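Local coordinates for PixA inclusion body protein (Burkholderia cenocepacia, PDB 4LZK), which is of unknown function but belongs to the PixA family of inclusion body proteins and may be associated with intracellular inclusions, at residues A150-L164 / F175-A187. Numbering follows the deposited sequence.
Sequences AKSAGSEYLATSFAL and FGYFFWVWQAAAA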
loop_
_atom_site.group_PDB
_atom_site.type_symbol
_atom_site.label_atom_id
_atom_site.label_comp_id
_atom_site.label_asym_id
_atom_site.label_seq_id
_atom_site.Cartn_x
_atom_site.Cartn_y
_atom_site.Cartn_z
ATOM N N ALA C 150 20.297 -14.298 8.604
ATOM C CA ALA C 150 20.988 -13.162 8.009
ATOM C C ALA C 150 22.378 -13.073 8.631
ATOM O O ALA C 150 22.473 -12.994 9.854
ATOM C CB ALA C 150 20.220 -11.862 8.266
ATOM N N LYS C 151 23.425 -13.016 7.834
ATOM C CA LYS C 151 24.768 -13.004 8.406
ATOM C C LYS C 151 25.656 -11.922 7.863
ATOM O O LYS C 151 26.766 -11.751 8.382
ATOM C CB LYS C 151 25.505 -14.352 8.285
ATOM C CG LYS C 151 25.391 -15.015 6.960
ATOM C CD LYS C 151 26.333 -14.467 5.961
ATOM C CE LYS C 151 26.501 -15.433 4.770
ATOM N NZ LYS C 151 27.442 -14.717 3.839
ATOM N N SER C 152 25.237 -11.240 6.795
ATOM C CA SER C 152 26.034 -10.069 6.376
ATOM C C SER C 152 25.106 -8.910 6.045
ATOM O O SER C 152 23.982 -9.120 5.577
ATOM C CB SER C 152 26.932 -10.407 5.209
ATOM O OG SER C 152 27.697 -11.613 5.427
ATOM N N ALA C 153 25.560 -7.669 6.303
ATOM C CA ALA C 153 24.753 -6.503 5.987
ATOM C C ALA C 153 24.740 -6.274 4.505
ATOM O O ALA C 153 25.716 -6.620 3.821
ATOM C CB ALA C 153 25.253 -5.261 6.736
ATOM N N GLY C 154 23.631 -5.731 3.979
ATOM C CA GLY C 154 23.522 -5.429 2.589
ATOM C C GLY C 154 22.196 -5.906 1.990
ATOM O O GLY C 154 21.260 -6.232 2.727
ATOM N N SER C 155 22.172 -5.939 0.681
ATOM C CA SER C 155 20.971 -6.244 -0.072
ATOM C C SER C 155 21.145 -7.468 -0.882
ATOM O O SER C 155 22.129 -7.593 -1.603
ATOM C CB SER C 155 20.551 -5.020 -0.914
ATOM O OG SER C 155 19.458 -5.459 -1.799
ATOM N N GLU C 156 20.170 -8.376 -0.839
ATOM C CA GLU C 156 20.244 -9.640 -1.607
ATOM C C GLU C 156 18.921 -9.902 -2.360
ATOM O O GLU C 156 17.876 -9.674 -1.811
ATOM C CB GLU C 156 20.540 -10.834 -0.695
ATOM C CG GLU C 156 20.831 -12.129 -1.463
ATOM C CD GLU C 156 21.238 -13.340 -0.581
ATOM O OE1 GLU C 156 21.285 -13.208 0.657
ATOM O OE2 GLU C 156 21.547 -14.407 -1.201
ATOM N N TYR C 157 19.024 -10.384 -3.572
ATOM C CA TYR C 157 17.897 -10.980 -4.247
ATOM C C TYR C 157 18.077 -12.505 -4.230
ATOM O O TYR C 157 19.115 -12.971 -4.591
ATOM C CB TYR C 157 17.707 -10.443 -5.675
ATOM C CG TYR C 157 17.721 -8.914 -5.813
ATOM C CD1 TYR C 157 17.554 -8.059 -4.702
ATOM C CD2 TYR C 157 17.901 -8.303 -7.052
ATOM C CE1 TYR C 157 17.649 -6.648 -4.820
ATOM C CE2 TYR C 157 17.939 -6.888 -7.180
ATOM C CZ TYR C 157 17.846 -6.065 -6.075
ATOM O OH TYR C 157 17.860 -4.657 -6.218
ATOM N N LEU C 158 17.028 -13.228 -3.829
ATOM C CA LEU C 158 16.955 -14.673 -3.755
ATOM C C LEU C 158 16.017 -15.264 -4.783
ATOM O O LEU C 158 14.943 -14.680 -5.049
ATOM C CB LEU C 158 16.397 -15.004 -2.388
ATOM C CG LEU C 158 17.348 -14.379 -1.369
ATOM C CD1 LEU C 158 16.715 -13.352 -0.445
ATOM C CD2 LEU C 158 18.093 -15.459 -0.660
ATOM N N ALA C 159 16.419 -16.384 -5.437
ATOM C CA ALA C 159 15.542 -17.130 -6.246
ATOM C C ALA C 159 14.987 -18.312 -5.493
ATOM O O ALA C 159 15.784 -19.086 -4.947
ATOM C CB ALA C 159 16.285 -17.605 -7.484
ATOM N N THR C 160 13.682 -18.500 -5.490
ATOM C CA THR C 160 13.061 -19.665 -4.827
ATOM C C THR C 160 12.388 -20.496 -5.932
ATOM O O THR C 160 11.512 -19.972 -6.657
ATOM C CB THR C 160 12.041 -19.227 -3.812
ATOM O OG1 THR C 160 12.694 -18.427 -2.764
ATOM C CG2 THR C 160 11.349 -20.433 -3.221
ATOM N N SER C 161 12.775 -21.758 -6.067
ATOM C CA SER C 161 12.236 -22.645 -7.058
ATOM C C SER C 161 11.243 -23.634 -6.402
ATOM O O SER C 161 11.437 -24.062 -5.271
ATOM C CB SER C 161 13.338 -23.453 -7.705
ATOM O OG SER C 161 14.261 -22.582 -8.297
ATOM N N PHE C 162 10.142 -23.897 -7.083
ATOM C CA PHE C 162 9.098 -24.735 -6.556
ATOM C C PHE C 162 8.501 -25.602 -7.632
ATOM O O PHE C 162 8.526 -25.304 -8.817
ATOM C CB PHE C 162 8.004 -23.906 -5.886
ATOM C CG PHE C 162 7.145 -23.082 -6.833
ATOM C CD1 PHE C 162 7.511 -21.770 -7.197
ATOM C CD2 PHE C 162 5.912 -23.543 -7.282
ATOM C CE1 PHE C 162 6.719 -21.024 -8.005
ATOM C CE2 PHE C 162 5.133 -22.763 -8.121
ATOM C CZ PHE C 162 5.523 -21.515 -8.460
ATOM N N ALA C 163 7.967 -26.733 -7.190
ATOM C CA ALA C 163 7.248 -27.636 -8.115
ATOM C C ALA C 163 5.783 -27.360 -7.973
ATOM O O ALA C 163 5.264 -27.217 -6.853
ATOM C CB ALA C 163 7.533 -29.092 -7.771
ATOM N N LEU C 164 5.096 -27.228 -9.101
ATOM C CA LEU C 164 3.667 -27.088 -9.109
ATOM C C LEU C 164 3.032 -28.461 -9.499
ATOM O O LEU C 164 3.256 -28.996 -10.614
ATOM C CB LEU C 164 3.306 -25.985 -10.073
ATOM C CG LEU C 164 1.977 -25.327 -9.911
ATOM C CD1 LEU C 164 1.837 -24.183 -10.841
ATOM C CD2 LEU C 164 0.842 -26.267 -10.140
ATOM N N PHE C 175 2.917 -30.478 -12.945
ATOM C CA PHE C 175 2.649 -29.547 -14.002
ATOM C C PHE C 175 3.944 -28.906 -14.502
ATOM O O PHE C 175 4.148 -28.790 -15.715
ATOM C CB PHE C 175 1.696 -28.492 -13.522
ATOM C CG PHE C 175 1.250 -27.516 -14.585
ATOM C CD1 PHE C 175 0.223 -27.860 -15.474
ATOM C CD2 PHE C 175 1.824 -26.251 -14.701
ATOM C CE1 PHE C 175 -0.225 -26.952 -16.428
ATOM C CE2 PHE C 175 1.403 -25.356 -15.687
ATOM C CZ PHE C 175 0.391 -25.722 -16.562
ATOM N N GLY C 176 4.774 -28.394 -13.577
ATOM C CA GLY C 176 6.057 -27.821 -13.940
ATOM C C GLY C 176 6.928 -27.334 -12.776
ATOM O O GLY C 176 6.498 -27.360 -11.618
ATOM N N TYR C 177 8.159 -26.945 -13.108
ATOM C CA TYR C 177 9.063 -26.374 -12.133
ATOM C C TYR C 177 9.266 -24.895 -12.432
ATOM O O TYR C 177 9.489 -24.511 -13.565
ATOM C CB TYR C 177 10.392 -27.067 -12.060
ATOM C CG TYR C 177 10.320 -28.534 -11.760
ATOM C CD1 TYR C 177 10.240 -28.986 -10.433
ATOM C CD2 TYR C 177 10.343 -29.489 -12.809
ATOM C CE1 TYR C 177 10.162 -30.345 -10.126
ATOM C CE2 TYR C 177 10.286 -30.846 -12.523
ATOM C CZ TYR C 177 10.225 -31.279 -11.204
ATOM O OH TYR C 177 10.224 -32.619 -10.907
ATOM N N PHE C 178 9.168 -24.064 -11.406
ATOM C CA PHE C 178 9.121 -22.649 -11.573
ATOM C C PHE C 178 9.968 -21.965 -10.503
ATOM O O PHE C 178 10.316 -22.589 -9.540
ATOM C CB PHE C 178 7.681 -22.123 -11.374
ATOM C CG PHE C 178 6.689 -22.645 -12.342
ATOM C CD1 PHE C 178 6.466 -22.029 -13.515
ATOM C CD2 PHE C 178 5.936 -23.762 -12.036
ATOM C CE1 PHE C 178 5.483 -22.481 -14.437
ATOM C CE2 PHE C 178 4.970 -24.230 -12.920
ATOM C CZ PHE C 178 4.733 -23.592 -14.131
ATOM N N PHE C 179 10.417 -20.700 -10.765
ATOM C CA PHE C 179 11.022 -19.907 -9.758
ATOM C C PHE C 179 10.665 -18.448 -9.838
ATOM O O PHE C 179 10.342 -17.927 -10.930
ATOM C CB PHE C 179 12.536 -20.047 -9.798
ATOM C CG PHE C 179 13.206 -19.216 -10.866
ATOM C CD1 PHE C 179 13.312 -19.694 -12.142
ATOM C CD2 PHE C 179 13.834 -18.001 -10.550
ATOM C CE1 PHE C 179 13.958 -18.935 -13.145
ATOM C CE2 PHE C 179 14.444 -17.248 -11.551
ATOM C CZ PHE C 179 14.534 -17.749 -12.853
ATOM N N TRP C 180 10.716 -17.781 -8.693
ATOM C CA TRP C 180 10.515 -16.341 -8.648
ATOM C C TRP C 180 11.657 -15.716 -7.843
ATOM O O TRP C 180 12.400 -16.429 -7.099
ATOM C CB TRP C 180 9.217 -15.981 -8.017
ATOM C CG TRP C 180 9.166 -15.982 -6.492
ATOM C CD1 TRP C 180 9.366 -14.892 -5.688
ATOM C CD2 TRP C 180 8.881 -17.065 -5.614
ATOM N NE1 TRP C 180 9.206 -15.221 -4.414
ATOM C CE2 TRP C 180 8.971 -16.559 -4.289
ATOM C CE3 TRP C 180 8.573 -18.407 -5.791
ATOM C CZ2 TRP C 180 8.741 -17.355 -3.152
ATOM C CZ3 TRP C 180 8.357 -19.195 -4.675
ATOM C CH2 TRP C 180 8.449 -18.681 -3.365
ATOM N N VAL C 181 11.835 -14.416 -7.993
ATOM C CA VAL C 181 12.876 -13.734 -7.302
ATOM C C VAL C 181 12.251 -12.768 -6.363
ATOM O O VAL C 181 11.282 -12.069 -6.731
ATOM C CB VAL C 181 13.764 -13.003 -8.311
ATOM C CG1 VAL C 181 14.831 -12.179 -7.672
ATOM C CG2 VAL C 181 14.351 -13.991 -9.297
ATOM N N TRP C 182 12.795 -12.684 -5.154
ATOM C CA TRP C 182 12.345 -11.764 -4.159
ATOM C C TRP C 182 13.543 -11.045 -3.588
ATOM O O TRP C 182 14.678 -11.432 -3.863
ATOM C CB TRP C 182 11.513 -12.494 -3.107
ATOM C CG TRP C 182 12.071 -13.679 -2.447
ATOM C CD1 TRP C 182 12.170 -14.931 -2.936
ATOM C CD2 TRP C 182 12.537 -13.747 -1.073
ATOM N NE1 TRP C 182 12.738 -15.785 -1.997
ATOM C CE2 TRP C 182 12.944 -15.104 -0.836
ATOM C CE3 TRP C 182 12.664 -12.809 -0.045
ATOM C CZ2 TRP C 182 13.479 -15.517 0.346
ATOM C CZ3 TRP C 182 13.188 -13.210 1.148
ATOM C CH2 TRP C 182 13.605 -14.574 1.349
ATOM N N GLN C 183 13.319 -10.039 -2.777
ATOM C CA GLN C 183 14.382 -9.128 -2.351
ATOM C C GLN C 183 14.360 -8.937 -0.831
ATOM O O GLN C 183 13.296 -8.878 -0.186
ATOM C CB GLN C 183 14.220 -7.724 -3.032
ATOM C CG GLN C 183 13.995 -7.801 -4.516
ATOM C CD GLN C 183 13.629 -6.457 -5.169
ATOM O OE1 GLN C 183 12.853 -5.688 -4.627
ATOM N NE2 GLN C 183 14.194 -6.202 -6.346
ATOM N N ALA C 184 15.553 -8.881 -0.253
ATOM C CA ALA C 184 15.696 -8.750 1.164
ATOM C C ALA C 184 17.008 -7.942 1.452
ATOM O O ALA C 184 17.864 -7.804 0.564
ATOM C CB ALA C 184 15.747 -10.108 1.783
ATOM N N ALA C 185 17.101 -7.360 2.647
ATOM C CA ALA C 185 18.227 -6.589 3.116
ATOM C C ALA C 185 18.341 -6.770 4.623
ATOM O O ALA C 185 17.369 -6.973 5.336
ATOM C CB ALA C 185 18.058 -5.108 2.829
ATOM N N ALA C 186 19.555 -6.672 5.117
ATOM C CA ALA C 186 19.803 -6.758 6.518
ATOM C C ALA C 186 20.690 -5.619 6.918
ATOM O O ALA C 186 21.528 -5.196 6.112
ATOM C CB ALA C 186 20.482 -8.098 6.868
ATOM N N ALA C 187 20.464 -5.128 8.143
ATOM C CA ALA C 187 21.287 -4.103 8.762
ATOM C C ALA C 187 21.883 -4.635 10.067
ATOM O O ALA C 187 23.038 -4.235 10.321
ATOM C CB ALA C 187 20.462 -2.873 9.086
ATOM O OXT ALA C 187 21.241 -5.395 10.877
HETATM O O HOH W 1 16.647 -5.774 -1.254
#
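Thr160 lies over one face of the Trp180 indole, with CB 3.7 Å from the centroid of the six-membered ring and CG2 reaching its CH2-CZ3 rim. Trp180 CG sits between the backbone N and the carbonyl carbon (chi1 81°), which turns the indole back over its cross-strand partner. The indole edge meets Phe162 CD1, 3.7 Å from Trp180 CZ3, with the planes 59° apart. Phe178 continues the aromatic cluster: its CB lies over the Phe162 face, but the two rings, roughly parallel, are displaced so far that they have little face contact. Leu164 CB comes in at the Phe178 ring edge, 3.7 Å from CE2. On the other flank, Leu158 CB and CD1 both rest on one face of Trp182, CD1 almost directly above its six-membered ring. These side chains share one face of a long, twisted antiparallel beta hairpin, strands 154-167 and 172-186, whose paired backbone bonds run from Gly154-Ala186 to Leu164-Gly176. At that last pair a classic beta bulge sets Phe175 and Gly176 against Leu164; Leu164 O takes a 2.8 Å bond from Phe175 N and a weak one from Gly176 N. Strand 53-57 packs on both tryptophans through Met55, and helix 28-34 meets Leu164 and Phe178. Within this apolar face, Trp182 NE1 donates in its ring plane to Thr160 OG1 (2.8 Å, 156° at the hydrogen), fixing the indole's rotation. On the opposite sheet face, Gln183 runs alongside Tyr157, its CG and amide NE2 both over the ring, NE2 3.7 Å from Tyr157 CZ. Tyr157 OH bonds Leu76 O of a second subunit; Gln183 OE1 bonds Asn71 ND2 of its own chain and Ser64 OG of that second subunit. A water joins Ser155 OG to Ala184 O, the latter bond weak.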